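Local coordinates for putative phosphoribosyltransferase (Neisseria gonorrhoeae, PDB 5VOG), which is a putative phosphoribosyltransferase, probably of the type I fold, and binds the alarmone ppGpp as a dimer, at residues V23-A28 with R56-I61; I50-L55 with L102-V107. All blocks are in the same frame, centred on the assembly; numbering follows the deposited sequence. Where two conformers were deposited one is given.

From the N terminus the chain runs through helix 17-33, strand 40-45 and helix 49-59, and later reaches strand 101-105. Interaction 1 closes the first loop by bringing 23-28 against 56-61, helix on helix. Interaction 2 closes a longer one by laying 50-55 on 102-107, helix on strand. The segments alternate along the chain, so the two loops cross and do not nest. Helix 49-59 serves both contacts: its earlier part faces the central sheet and its end meets helix 17-33. The contacts also touch directly, with I24 CG2 3.5 Å from L55 N. Together they tie two helices to one side of the sheet, near the dimer interface.

Interaction 1 (V23-A28 with R56-I61). With G4P (guanosine-5',3'-tetraphosphate), chain D.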
loop_
_atom_site.group_PDB
_atom_site.type_symbol
_atom_site.label_atom_id
_atom_site.label_comp_id
_atom_site.label_asym_id
_atom_site.label_seq_id
_atom_site.Cartn_x
_atom_site.Cartn_y
_atom_site.Cartn_z
ATOM N N VAL A 23 9.027 1.924 -14.213
ATOM C CA VAL A 23 8.928 3.375 -14.067
ATOM C C VAL A 23 9.325 3.795 -12.656
ATOM O O VAL A 23 10.021 4.798 -12.466
ATOM C CB VAL A 23 7.510 3.861 -14.424
ATOM C CG1 VAL A 23 7.350 5.351 -14.102
ATOM C CG2 VAL A 23 7.210 3.616 -15.891
ATOM N N ILE A 24 8.886 3.039 -11.644
ATOM C CA ILE A 24 9.228 3.368 -10.261
ATOM C C ILE A 24 10.741 3.332 -10.047
ATOM O O ILE A 24 11.302 4.189 -9.353
ATOM C CB ILE A 24 8.494 2.424 -9.291
ATOM C CG1 ILE A 24 6.979 2.663 -9.323
ATOM C CG2 ILE A 24 9.043 2.587 -7.878
ATOM C CD1 ILE A 24 6.547 4.007 -8.711
ATOM N N LYS A 25 11.427 2.337 -10.625
ATOM C CA LYS A 25 12.886 2.304 -10.537
ATOM C C LYS A 25 13.498 3.581 -11.107
ATOM O O LYS A 25 14.401 4.178 -10.505
ATOM C CB LYS A 25 13.427 1.080 -11.276
ATOM C CG LYS A 25 14.940 0.922 -11.211
ATOM C CD LYS A 25 15.398 -0.385 -11.837
ATOM C CE LYS A 25 16.898 -0.587 -11.672
ATOM N NZ LYS A 25 17.347 -1.899 -12.230
ATOM N N ALA A 26 12.999 4.028 -12.260
ATOM C CA ALA A 26 13.512 5.256 -12.861
ATOM C C ALA A 26 13.149 6.476 -12.021
ATOM O O ALA A 26 13.933 7.431 -11.928
ATOM C CB ALA A 26 12.968 5.396 -14.279
ATOM N N LEU A 27 11.958 6.470 -11.419
ATOM C CA LEU A 27 11.555 7.568 -10.546
ATOM C C LEU A 27 12.473 7.671 -9.335
ATOM O O LEU A 27 12.886 8.771 -8.947
ATOM C CB LEU A 27 10.100 7.369 -10.112
ATOM C CG LEU A 27 9.484 8.333 -9.095
ATOM C CD1 LEU A 27 9.545 9.781 -9.591
ATOM C CD2 LEU A 27 8.052 7.927 -8.822
ATOM N N ALA A 28 12.813 6.532 -8.727
ATOM C CA ALA A 28 13.751 6.549 -7.608
ATOM C C ALA A 28 15.080 7.170 -8.010
ATOM O O ALA A 28 15.703 7.885 -7.217
ATOM C CB ALA A 28 13.963 5.133 -7.078
ATOM N N ARG A 56 9.832 1.725 -2.129
ATOM C CA ARG A 56 10.644 1.343 -0.974
ATOM C C ARG A 56 11.752 0.377 -1.363
ATOM O O ARG A 56 12.802 0.344 -0.710
ATOM C CB ARG A 56 9.775 0.724 0.125
ATOM C CG ARG A 56 10.381 0.858 1.506
ATOM C CD ARG A 56 9.540 0.160 2.568
ATOM N NE ARG A 56 9.862 -1.261 2.652
ATOM C CZ ARG A 56 9.337 -2.104 3.538
ATOM N NH1 ARG A 56 8.423 -1.688 4.403
ATOM N NH2 ARG A 56 9.714 -3.375 3.542
ATOM N N CYS A 57 11.536 -0.411 -2.418
ATOM C CA CYS A 57 12.580 -1.302 -2.913
ATOM C C CYS A 57 13.851 -0.530 -3.229
ATOM O O CYS A 57 14.965 -1.019 -2.995
ATOM C CB CYS A 57 12.079 -2.025 -4.161
ATOM S SG CYS A 57 13.231 -3.193 -4.860
ATOM N N PHE A 58 13.699 0.688 -3.744
ATOM C CA PHE A 58 14.817 1.484 -4.215
ATOM C C PHE A 58 15.230 2.588 -3.255
ATOM O O PHE A 58 16.402 2.963 -3.245
ATOM C CB PHE A 58 14.467 2.080 -5.580
ATOM C CG PHE A 58 14.085 1.038 -6.589
ATOM C CD1 PHE A 58 15.064 0.294 -7.233
ATOM C CD2 PHE A 58 12.754 0.777 -6.874
ATOM C CE1 PHE A 58 14.718 -0.690 -8.143
ATOM C CE2 PHE A 58 12.402 -0.207 -7.779
ATOM C CZ PHE A 58 13.386 -0.936 -8.420
ATOM N N LEU A 59 14.316 3.101 -2.431
ATOM C CA LEU A 59 14.658 4.183 -1.510
ATOM C C LEU A 59 14.915 3.720 -0.083
ATOM O O LEU A 59 15.628 4.408 0.655
ATOM C CB LEU A 59 13.560 5.249 -1.500
ATOM C CG LEU A 59 13.308 5.996 -2.811
ATOM C CD1 LEU A 59 12.296 7.101 -2.559
ATOM C CD2 LEU A 59 14.600 6.576 -3.393
ATOM N N GLU A 60 14.338 2.590 0.326
ATOM C CA GLU A 60 14.594 1.968 1.629
ATOM C C GLU A 60 14.366 2.940 2.785
ATOM O O GLU A 60 15.227 3.139 3.647
ATOM C CB GLU A 60 15.999 1.368 1.682
ATOM C CG GLU A 60 16.210 0.272 0.647
ATOM C CD GLU A 60 17.352 -0.654 0.998
ATOM O OE1 GLU A 60 17.123 -1.636 1.739
ATOM O OE2 GLU A 60 18.481 -0.398 0.537
ATOM N N ILE A 61 13.179 3.540 2.799
ATOM C CA ILE A 61 12.728 4.406 3.884
ATOM C C ILE A 61 11.305 3.994 4.245
ATOM O O ILE A 61 10.576 3.474 3.386
ATOM C CB ILE A 61 12.817 5.896 3.499
ATOM C CG1 ILE A 61 12.031 6.184 2.214
ATOM C CG2 ILE A 61 14.271 6.324 3.341
ATOM C CD1 ILE A 61 12.098 7.637 1.765
HETATM P PB G4P D . 3.609 -12.561 10.782
HETATM O O1B G4P D . 3.185 -12.171 12.108
HETATM O O2B G4P D . 3.822 -14.078 10.579
HETATM O O3B G4P D . 2.620 -12.019 9.701
HETATM O O3A G4P D . 4.966 -11.827 10.381
HETATM P PA G4P D . 6.389 -11.810 11.087
HETATM O O1A G4P D . 6.371 -10.983 12.313
HETATM O O2A G4P D . 6.868 -13.225 11.292
HETATM O "O5'" G4P D . 7.281 -11.169 9.907
HETATM C "C5'" G4P D . 8.499 -10.443 10.160
HETATM C "C4'" G4P D . 9.069 -10.009 8.836
HETATM O "O4'" G4P D . 9.578 -11.149 8.121
HETATM C "C3'" G4P D . 8.062 -9.332 7.900
HETATM O "O3'" G4P D . 8.551 -8.012 7.577
HETATM C "C2'" G4P D . 8.009 -10.216 6.650
HETATM O "O2'" G4P D . 7.885 -9.484 5.431
HETATM C "C1'" G4P D . 9.344 -10.951 6.744
HETATM N N9 G4P D . 9.293 -12.270 6.110
HETATM C C8 G4P D . 8.935 -13.453 6.699
HETATM N N7 G4P D . 8.970 -14.471 5.871
HETATM C C5 G4P D . 9.375 -13.919 4.665
HETATM C C6 G4P D . 9.613 -14.515 3.387
HETATM O O6 G4P D . 9.498 -15.705 3.079
HETATM N N1 G4P D . 10.028 -13.589 2.449
HETATM C C2 G4P D . 10.196 -12.250 2.684
HETATM N N2 G4P D . 10.625 -11.503 1.662
HETATM N N3 G4P D . 9.978 -11.681 3.867
HETATM C C4 G4P D . 9.576 -12.563 4.802
HETATM P PC G4P D . 8.311 -6.761 8.513
HETATM O O1C G4P D . 9.307 -6.724 9.618
HETATM O O2C G4P D . 6.877 -6.871 8.954
HETATM O O3C G4P D . 8.453 -5.503 7.543
HETATM P PD G4P D . 7.610 -4.951 6.307
HETATM O O1D G4P D . 6.284 -5.634 6.370
HETATM O O2D G4P D . 7.509 -3.425 6.534
HETATM O O3D G4P D . 8.435 -5.262 5.086
#
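R56 NH2 donates to O3D of the chain D guanosine tetraphosphate at 2.8 Å, with an N-H...O angle of 168°. R56 NH1 donates to O2D of the same terminal phosphate at 2.9 Å. PD lies in the guanidinium plane at its edge, so the two nearly straight bonds form a fork that should fix the rotation of the group. R56 CB points away from 23-28; CG is anti to the backbone N and the chain bends at chi3 (85°), which places NE. The second subunit also hydrogen-bonds this ligand, through E106 and Y70 of that subunit among others, so R56 reaches a ligand shared between the two chains. The rest is apolar packing of two helices on the sheet of the phosphoribosyltransferase fold: helix 17-33 meets the last turn of helix 49-59. F58 carries it. K25 CA makes a CH-pi contact over one ring face, 3.9 Å from the centroid and 15° off the normal. K25 CB lies over the same face, and K25 CG comes 3.5 Å from F58 CE1. The K25 chain is extended and crosses the F58 side chain at about a right angle; its NZ is hydrogen-bonded to L169 O of the second subunit. C57 SG sits over the centre of the opposite ring face. A28 CB packs tightly on F58 CB at 3.4 Å and also touches L59 CD2. I24 CG2 approaches F58 CD2 obliquely at 4.2 Å.

Interaction 2 (I50-L55 with L102-V107); sequences IPARML and LVVDEV. With G4P (guanosine-5',3'-tetraphosphate), chain B.
V104 CG1 lies against A52, 3.8 Å from its N and 4.0 Å from its CB. P51 CB reaches the same methyl. V104 CG1 is anti to the backbone N (chi1 177°), the rotamer that sends this branch to A52. The other branch, CG2, faces L55. In the L55 conformer given, one of two deposited, CD2 meets L102 CD2 and V104 CG2; these contacts are less certain. The helix and strand axes approach to 7.6 Å, with 126° between their N-to-C directions. This apolar side is well packed and buried, with no hydrogen bond between the two segments. V103 turns to helix 112-121.

The far end, beyond V104, is sparser and polar. P51 CG touches E106 CB at 3.8 Å, the two side chains lying side by side. E106 then bends at chi2 (-79°), which places CD, and the carboxylate lies toward the ligand. Its OE2 accepts a hydrogen bond from O2' of the chain B ligand at 2.6 Å. V107 CG1 rests 3.7 Å from C8 of the guanine. D105 OD1 accepts from E106 N at 2.9 Å, on the anti side of the carboxylate, at the corner where the chain leaves the strand. An acidic pair at the end of a central strand, with a ribose hydroxyl on one acid, is consistent with the PRPP-binding motif of type I phosphoribosyltransferases.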
loop_
_atom_site.group_PDB
_atom_site.type_symbol
_atom_site.label_atom_id
_atom_site.label_comp_id
_atom_site.label_asym_id
_atom_site.label_seq_id
_atom_site.Cartn_x
_atom_site.Cartn_y
_atom_site.Cartn_z
ATOM N N ILE A 50 0.609 1.065 -3.704
ATOM C CA ILE A 50 1.462 0.171 -4.488
ATOM C C ILE A 50 2.676 0.940 -5.012
ATOM O O ILE A 50 3.804 0.464 -4.842
ATOM C CB ILE A 50 0.664 -0.535 -5.599
ATOM C CG1 ILE A 50 -0.408 -1.431 -4.953
ATOM C CG2 ILE A 50 1.603 -1.360 -6.466
ATOM C CD1 ILE A 50 -1.250 -2.222 -5.925
ATOM N N PRO A 51 2.526 2.130 -5.610
ATOM C CA PRO A 51 3.730 2.918 -5.951
ATOM C C PRO A 51 4.688 3.134 -4.786
ATOM O O PRO A 51 5.911 3.038 -4.981
ATOM C CB PRO A 51 3.135 4.240 -6.453
ATOM C CG PRO A 51 1.841 3.839 -7.060
ATOM C CD PRO A 51 1.299 2.792 -6.092
ATOM N N ALA A 52 4.171 3.400 -3.575
ATOM C CA ALA A 52 5.062 3.639 -2.437
ATOM C C ALA A 52 5.834 2.382 -2.055
ATOM O O ALA A 52 7.036 2.452 -1.772
ATOM C CB ALA A 52 4.276 4.171 -1.236
ATOM N N ARG A 53 5.171 1.219 -2.017
ATOM C CA ARG A 53 5.906 0.016 -1.634
ATOM C C ARG A 53 6.891 -0.399 -2.724
ATOM O O ARG A 53 7.990 -0.880 -2.407
ATOM C CB ARG A 53 4.944 -1.125 -1.292
ATOM C CG ARG A 53 5.662 -2.418 -0.867
ATOM C CD ARG A 53 6.574 -2.196 0.341
ATOM N NE ARG A 53 7.352 -3.377 0.726
ATOM C CZ ARG A 53 8.482 -3.762 0.140
ATOM N NH1 ARG A 53 8.984 -3.075 -0.888
ATOM N NH2 ARG A 53 9.118 -4.840 0.587
ATOM N N MET A 54 6.550 -0.179 -4.001
ATOM C CA MET A 54 7.544 -0.375 -5.054
ATOM C C MET A 54 8.723 0.571 -4.867
ATOM O O MET A 54 9.887 0.172 -5.011
ATOM C CB MET A 54 6.912 -0.169 -6.434
ATOM C CG MET A 54 5.932 -1.261 -6.860
ATOM S SD MET A 54 5.226 -0.767 -8.450
ATOM C CE MET A 54 4.388 -2.275 -8.944
ATOM N N LEU A 55 8.441 1.833 -4.535
ATOM C CA LEU A 55 9.515 2.791 -4.323
ATOM C C LEU A 55 10.399 2.400 -3.141
ATOM O O LEU A 55 11.595 2.699 -3.140
ATOM C CB LEU A 55 8.912 4.177 -4.129
ATOM C CG LEU A 55 9.819 5.388 -4.274
ATOM C CD1 LEU A 55 10.594 5.382 -5.598
ATOM C CD2 LEU A 55 8.975 6.649 -4.136
ATOM N N LEU A 102 8.558 12.382 1.728
ATOM C CA LEU A 102 8.218 12.286 0.310
ATOM C C LEU A 102 6.784 11.782 0.198
ATOM O O LEU A 102 6.501 10.621 0.514
ATOM C CB LEU A 102 9.175 11.342 -0.421
ATOM C CG LEU A 102 8.939 11.198 -1.923
ATOM C CD1 LEU A 102 9.272 12.517 -2.631
ATOM C CD2 LEU A 102 9.741 10.036 -2.501
ATOM N N VAL A 103 5.884 12.645 -0.263
ATOM C CA VAL A 103 4.490 12.272 -0.488
ATOM C C VAL A 103 4.413 11.490 -1.795
ATOM O O VAL A 103 4.995 11.908 -2.798
ATOM C CB VAL A 103 3.610 13.534 -0.529
ATOM C CG1 VAL A 103 2.157 13.199 -0.807
ATOM C CG2 VAL A 103 3.759 14.334 0.779
ATOM N N VAL A 104 3.707 10.352 -1.796
ATOM C CA VAL A 104 3.670 9.450 -2.951
ATOM C C VAL A 104 2.223 9.211 -3.374
ATOM O O VAL A 104 1.373 8.885 -2.540
ATOM C CB VAL A 104 4.366 8.106 -2.648
ATOM C CG1 VAL A 104 4.247 7.160 -3.847
ATOM C CG2 VAL A 104 5.819 8.316 -2.238
ATOM N N ASP A 105 1.942 9.346 -4.674
ATOM C CA ASP A 105 0.624 9.000 -5.197
ATOM C C ASP A 105 0.784 8.396 -6.587
ATOM O O ASP A 105 1.868 8.435 -7.171
ATOM C CB ASP A 105 -0.315 10.212 -5.210
ATOM C CG ASP A 105 -1.749 9.844 -4.880
ATOM O OD1 ASP A 105 -2.135 8.680 -5.107
ATOM O OD2 ASP A 105 -2.500 10.722 -4.401
ATOM N N GLU A 106 -0.297 7.800 -7.115
ATOM C CA GLU A 106 -0.138 7.114 -8.402
ATOM C C GLU A 106 -0.344 8.033 -9.607
ATOM O O GLU A 106 0.367 7.882 -10.605
ATOM C CB GLU A 106 -1.056 5.877 -8.501
ATOM C CG GLU A 106 -2.409 6.034 -9.210
ATOM C CD GLU A 106 -3.476 6.690 -8.341
ATOM O OE1 GLU A 106 -3.146 7.612 -7.576
ATOM O OE2 GLU A 106 -4.654 6.282 -8.424
ATOM N N VAL A 107 -1.277 8.986 -9.559
ATOM C CA VAL A 107 -1.583 9.781 -10.746
ATOM C C VAL A 107 -1.784 11.240 -10.367
ATOM O O VAL A 107 -2.423 11.560 -9.357
ATOM C CB VAL A 107 -2.798 9.236 -11.535
ATOM C CG1 VAL A 107 -4.116 9.383 -10.776
ATOM C CG2 VAL A 107 -2.892 9.923 -12.905
HETATM P PB G4P B . -4.338 14.299 -7.986
HETATM O O1B G4P B . -4.515 15.345 -7.003
HETATM O O2B G4P B . -4.121 14.789 -9.435
HETATM O O3B G4P B . -3.175 13.341 -7.574
HETATM O O3A G4P B . -5.589 13.310 -7.995
HETATM P PA G4P B . -7.136 13.589 -8.225
HETATM O O1A G4P B . -7.742 14.254 -7.051
HETATM O O2A G4P B . -7.328 14.321 -9.529
HETATM O "O5'" G4P B . -7.664 12.082 -8.439
HETATM C "C5'" G4P B . -9.021 11.687 -8.159
HETATM C "C4'" G4P B . -9.160 10.225 -8.490
HETATM O "O4'" G4P B . -9.112 10.034 -9.914
HETATM C "C3'" G4P B . -8.063 9.331 -7.902
HETATM O "O3'" G4P B . -8.684 8.328 -7.069
HETATM C "C2'" G4P B . -7.370 8.689 -9.107
HETATM O "O2'" G4P B . -6.984 7.332 -8.895
HETATM C "C1'" G4P B . -8.451 8.817 -10.178
HETATM N N9 G4P B . -7.884 8.903 -11.525
HETATM C C8 G4P B . -7.507 10.041 -12.188
HETATM N N7 G4P B . -7.016 9.803 -13.381
HETATM C C5 G4P B . -7.073 8.422 -13.507
HETATM C C6 G4P B . -6.699 7.556 -14.582
HETATM O O6 G4P B . -6.220 7.875 -15.673
HETATM N N1 G4P B . -6.945 6.228 -14.291
HETATM C C2 G4P B . -7.481 5.764 -13.117
HETATM N N2 G4P B . -7.669 4.445 -13.016
HETATM N N3 G4P B . -7.833 6.557 -12.109
HETATM C C4 G4P B . -7.607 7.859 -12.368
HETATM P PC G4P B . -9.080 8.595 -5.562
HETATM O O1C G4P B . -10.387 9.301 -5.472
HETATM O O2C G4P B . -7.913 9.343 -4.977
HETATM O O3C G4P B . -9.141 7.146 -4.902
HETATM P PD G4P B . -8.057 6.018 -4.591
HETATM O O1D G4P B . -6.726 6.687 -4.677
HETATM O O2D G4P B . -8.387 5.519 -3.166
HETATM O O3D G4P B . -8.300 4.936 -5.611
#